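Side-chain contacts in alginate lyase (Bacteroides ovatus, PDB 3NNB), which probably cleaves the polysaccharide alginate by beta-elimination: residues L113-S118 with M181-A186; A107-G112 with F171-D176. All coordinates share one frame; numbering follows the deposited sequence. Where two conformers were deposited one is given.

Contact 1: residues L113-S118 with M181-A186; sequences LAYYFS and MENSKA. With NA (sodium ion), chain B.
Tyr115 carries the contact from the helical side, reaching out of the last turn of helix 98-118 to meet Met181, Asn183 and Ser184. Its ring stands off the helix because CG lies anti to the backbone N (chi1 171°). CB of Ser184 sits over one ring face, a CH-pi contact 3.9 Å from the Tyr115 centroid, while CD2 of Tyr115 lies 4.0 Å from CG of the selenomethionine at Met181. The loop opens with a type I beta turn, Met181 to Ser184, in which both N and OG of Ser184 bond to O of Met181. It also makes a sodium site: Glu182 O and Ser184 O bind the ion with three waters, and Phe187 O completes the set. Replacing Tyr115 by an alanine would probably open a gap beneath Ser184 CB and beside Met181, and deprive one Asn183 conformer of its phenol donor. In that conformer, one of two modelled for Asn183, the Tyr115 OH donates to OD1 of Asn183 at 3.1 Å, approaching from above the carbonyl plane; ring and amide planes stand nearly perpendicular, 84° apart, with OD1 at the ring edge and in the ring plane.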
# COMPACT_ATOMS: atom_id res chain seq x y z
N LEU A 113 -12.66 -0.17 9.29
CA LEU A 113 -13.10 1.23 9.23
C LEU A 113 -14.61 1.33 9.52
O LEU A 113 -15.05 2.19 10.28
CB LEU A 113 -12.78 1.81 7.87
CG LEU A 113 -11.33 2.20 7.67
CD1 LEU A 113 -11.12 2.57 6.19
CD2 LEU A 113 -10.86 3.34 8.60
N ALA A 114 -15.40 0.44 8.93
CA ALA A 114 -16.84 0.43 9.20
C ALA A 114 -17.14 0.18 10.67
O ALA A 114 -18.02 0.86 11.26
CB ALA A 114 -17.57 -0.62 8.30
N TYR A 115 -16.44 -0.80 11.29
CA TYR A 115 -16.60 -0.99 12.72
C TYR A 115 -16.22 0.30 13.53
O TYR A 115 -16.93 0.73 14.45
CB TYR A 115 -15.78 -2.18 13.22
CG TYR A 115 -15.78 -2.24 14.72
CD1 TYR A 115 -16.89 -2.72 15.41
CD2 TYR A 115 -14.72 -1.75 15.46
CE1 TYR A 115 -16.94 -2.69 16.80
CE2 TYR A 115 -14.76 -1.75 16.85
CZ TYR A 115 -15.86 -2.20 17.50
OH TYR A 115 -15.87 -2.20 18.87
N TYR A 116 -15.11 0.93 13.17
CA TYR A 116 -14.65 2.12 13.87
C TYR A 116 -15.68 3.23 13.84
O TYR A 116 -15.98 3.85 14.87
CB TYR A 116 -13.34 2.60 13.25
CG TYR A 116 -12.73 3.77 13.98
CD1 TYR A 116 -12.38 3.67 15.33
CD2 TYR A 116 -12.50 4.98 13.33
CE1 TYR A 116 -11.81 4.77 15.99
CE2 TYR A 116 -11.92 6.07 13.99
CZ TYR A 116 -11.58 5.94 15.31
OH TYR A 116 -11.03 7.03 15.97
N PHE A 117 -16.25 3.47 12.66
CA PHE A 117 -17.16 4.59 12.48
C PHE A 117 -18.56 4.30 13.05
O PHE A 117 -19.23 5.24 13.51
CB PHE A 117 -17.23 5.01 11.01
CG PHE A 117 -16.10 5.91 10.60
CD1 PHE A 117 -16.14 7.27 10.88
CD2 PHE A 117 -14.98 5.42 9.98
CE1 PHE A 117 -15.07 8.09 10.53
CE2 PHE A 117 -13.91 6.24 9.64
CZ PHE A 117 -13.96 7.57 9.92
N SER A 118 -19.00 3.04 12.98
CA SER A 118 -20.39 2.68 13.31
C SER A 118 -20.56 2.04 14.67
O SER A 118 -21.67 2.08 15.24
CB SER A 118 -20.98 1.72 12.25
OG SER A 118 -20.43 0.42 12.39
N MSE A 181 -10.09 -1.94 15.23
CA MSE A 181 -11.00 -3.00 15.67
C MSE A 181 -10.66 -3.74 16.94
O MSE A 181 -11.41 -4.64 17.33
CB MSE A 181 -11.04 -4.11 14.57
CG MSE A 181 -11.89 -3.82 13.51
SE MSE A 181 -11.86 -5.50 12.48
CE MSE A 181 -10.25 -5.28 11.35
N GLU A 182 -9.55 -3.41 17.59
CA GLU A 182 -9.07 -4.18 18.72
C GLU A 182 -10.08 -4.23 19.88
O GLU A 182 -10.16 -5.23 20.58
CB GLU A 182 -7.70 -3.65 19.21
CG GLU A 182 -6.60 -4.06 18.28
CD GLU A 182 -5.21 -3.72 18.79
OE1 GLU A 182 -5.11 -3.21 19.92
OE2 GLU A 182 -4.24 -3.99 18.05
N ASN A 183 -10.87 -3.17 20.04
CA ASN A 183 -11.88 -3.15 21.12
C ASN A 183 -13.20 -3.81 20.72
O ASN A 183 -14.12 -3.87 21.51
CB ASN A 183 -12.10 -1.74 21.73
CG ASN A 183 -12.75 -0.72 20.75
OD1 ASN A 183 -13.05 -1.01 19.60
ND2 ASN A 183 -12.93 0.50 21.24
N SER A 184 -13.29 -4.34 19.49
CA SER A 184 -14.44 -5.17 19.14
C SER A 184 -14.44 -6.47 19.95
O SER A 184 -13.38 -6.93 20.44
CB SER A 184 -14.43 -5.49 17.64
OG SER A 184 -13.42 -6.44 17.29
N LYS A 185 -15.60 -7.11 20.09
CA LYS A 185 -15.64 -8.39 20.75
C LYS A 185 -14.96 -9.50 19.94
O LYS A 185 -14.33 -10.39 20.51
CB LYS A 185 -17.09 -8.77 21.06
CG LYS A 185 -17.82 -7.78 21.99
CD LYS A 185 -19.30 -8.15 22.06
CE LYS A 185 -20.22 -6.96 22.07
NZ LYS A 185 -20.13 -6.30 23.40
N ALA A 186 -15.11 -9.46 18.61
CA ALA A 186 -14.57 -10.51 17.74
C ALA A 186 -13.04 -10.52 17.69
O ALA A 186 -12.41 -11.58 17.58
CB ALA A 186 -15.12 -10.38 16.31
NA NA B . -11.34 -7.16 21.40
O HOH W 1 -12.28 -9.25 22.29
O HOH W 2 -12.23 -6.05 23.34
O HOH W 3 -9.42 -7.36 23.02

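Contact 2: residues A107-G112 with F171-D176; sequences AVTTLG and FTEMID
Val108 and Met174 make the close-packed half of this contact, where helix 98-118 lies against helix 171-180. CG1 of Val108 meets CG of Met174, a selenomethionine, at 3.6 Å, and the two side chains approach at a slant. The Val108 methyl is delivered there by its rotamer, CG1 lying anti to the backbone N (chi1 166°). Met174 leaves its helix in an extended course and then bends at its last torsion, which brings CE over one face of the Phe171 ring, a turn earlier on the same helix. Phe130 of helix 121-136 also packs on Val108, so a third helix adds to the apolar part.

Thr109 lies beside this pair at the point where the backbones come nearest, its CA 5.2 Å from that of Met174. The hydroxyl faces the neighbouring helix, with OG1 3.4 Å from CA of Met174, yet it is hydrogen-bonded within its own helix, to Ser105 O. A polar atom is thereby buried at the interface without needing a partner across it. On its other branch the packing is looser and more polar. Glu173, partly exposed, extends its chain across Thr109 at about a right angle, and its OE2 comes no nearer than 3.7 Å to CG2 of Thr109. That is a van der Waals touch; the carboxylate is held instead by the hydroxyl of Tyr9, which itself packs on Thr109.

No hydrogen bond joins the two segments. Their axes approach to 8.7 Å and run in nearly the same direction, 29° apart, a close side-by-side pairing of helices consistent with the alpha/alpha toroid of this alginate lyase family.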
# COMPACT_ATOMS: atom_id res chain seq x y z
N ALA A 107 -11.15 -5.89 2.02
CA ALA A 107 -12.33 -6.22 2.86
C ALA A 107 -12.07 -5.98 4.34
O ALA A 107 -12.90 -5.42 5.05
CB ALA A 107 -12.78 -7.69 2.61
N VAL A 108 -10.91 -6.38 4.82
CA VAL A 108 -10.58 -6.21 6.23
C VAL A 108 -10.47 -4.73 6.55
O VAL A 108 -10.93 -4.29 7.61
CB VAL A 108 -9.30 -6.97 6.59
CG1 VAL A 108 -8.77 -6.53 7.94
CG2 VAL A 108 -9.58 -8.53 6.55
N THR A 109 -9.86 -3.98 5.63
CA THR A 109 -9.72 -2.52 5.78
C THR A 109 -11.11 -1.85 5.81
O THR A 109 -11.41 -1.05 6.71
CB THR A 109 -8.75 -1.93 4.74
OG1 THR A 109 -7.43 -2.43 5.03
CG2 THR A 109 -8.74 -0.41 4.78
N THR A 110 -11.96 -2.17 4.84
CA THR A 110 -13.32 -1.66 4.78
C THR A 110 -14.08 -1.97 6.09
O THR A 110 -14.76 -1.09 6.68
CB THR A 110 -14.08 -2.28 3.58
OG1 THR A 110 -13.44 -1.87 2.36
CG2 THR A 110 -15.55 -1.90 3.55
N LEU A 111 -14.02 -3.23 6.51
CA LEU A 111 -14.75 -3.69 7.68
C LEU A 111 -14.25 -3.07 8.96
O LEU A 111 -15.05 -2.72 9.83
CB LEU A 111 -14.77 -5.22 7.77
CG LEU A 111 -15.61 -5.85 6.61
CD1 LEU A 111 -15.18 -7.34 6.40
CD2 LEU A 111 -17.17 -5.70 6.84
N GLY A 112 -12.94 -2.94 9.12
CA GLY A 112 -12.39 -2.35 10.31
C GLY A 112 -12.77 -0.87 10.40
O GLY A 112 -13.16 -0.39 11.46
N PHE A 171 -0.94 -4.23 3.37
CA PHE A 171 -0.94 -4.66 4.75
C PHE A 171 -0.57 -3.51 5.69
O PHE A 171 -0.93 -3.50 6.87
CB PHE A 171 -0.00 -5.85 4.97
CG PHE A 171 -0.50 -7.16 4.44
CD1 PHE A 171 -1.69 -7.31 3.72
CD2 PHE A 171 0.29 -8.28 4.64
CE1 PHE A 171 -2.09 -8.58 3.27
CE2 PHE A 171 -0.12 -9.51 4.18
CZ PHE A 171 -1.31 -9.66 3.50
N THR A 172 0.14 -2.51 5.17
CA THR A 172 0.49 -1.33 5.97
C THR A 172 -0.77 -0.64 6.49
O THR A 172 -0.87 -0.30 7.69
CB THR A 172 1.39 -0.35 5.22
OG1 THR A 172 0.74 0.12 4.03
CG2 THR A 172 2.80 -1.00 4.95
N GLU A 173 -1.75 -0.47 5.62
CA GLU A 173 -3.03 0.10 5.95
C GLU A 173 -3.93 -0.88 6.70
O GLU A 173 -4.59 -0.51 7.67
CB GLU A 173 -3.72 0.57 4.65
CG GLU A 173 -5.03 1.20 4.87
CD GLU A 173 -5.63 1.84 3.60
OE1 GLU A 173 -5.08 1.59 2.51
OE2 GLU A 173 -6.69 2.52 3.74
N MSE A 174 -3.96 -2.15 6.26
CA MSE A 174 -4.72 -3.18 6.94
C MSE A 174 -4.42 -3.25 8.44
O MSE A 174 -5.31 -3.44 9.25
CB MSE A 174 -4.47 -4.53 6.29
CG MSE A 174 -5.47 -5.56 6.73
SE MSE A 174 -5.05 -7.36 6.14
CE MSE A 174 -3.58 -7.64 7.30
N ILE A 175 -3.15 -3.08 8.80
CA ILE A 175 -2.74 -3.14 10.19
C ILE A 175 -3.45 -2.02 10.97
O ILE A 175 -3.93 -2.27 12.09
CB ILE A 175 -1.22 -3.04 10.34
CG1 ILE A 175 -0.60 -4.42 10.05
CG2 ILE A 175 -0.85 -2.48 11.76
CD1 ILE A 175 0.94 -4.37 9.81
N ASP A 176 -3.53 -0.83 10.40
CA ASP A 176 -4.27 0.27 11.06
C ASP A 176 -5.74 -0.09 11.25
O ASP A 176 -6.33 0.20 12.33
CB ASP A 176 -4.13 1.59 10.33
CG ASP A 176 -2.79 2.26 10.55
OD1 ASP A 176 -1.97 1.77 11.37
OD2 ASP A 176 -2.57 3.26 9.88

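How the contacts relate
Helix 98-118 supplies the first segment of both contacts: 107-112 in contact 2 and, directly after it, 113-118 in contact 1. The partners also follow one another, helix 171-180 giving 171-176 and the loop beyond its end giving 181-186, so the segments alternate along the chain. The centres lie 11 Å apart, contact 2 deeper in the chain and contact 1 farther out, at the sodium-binding turn. Helix 171-180, roughly parallel to helix 98-118 in contact 2, runs on into the loop that carries the sodium site. Met181 at the start of that loop packs on 107-112 as well, its CG 3.6 Å from Gly112 CA and its CE 3.9 Å from Val108 CG1. One long helix thus packs against both a core helix and the metal-binding turn.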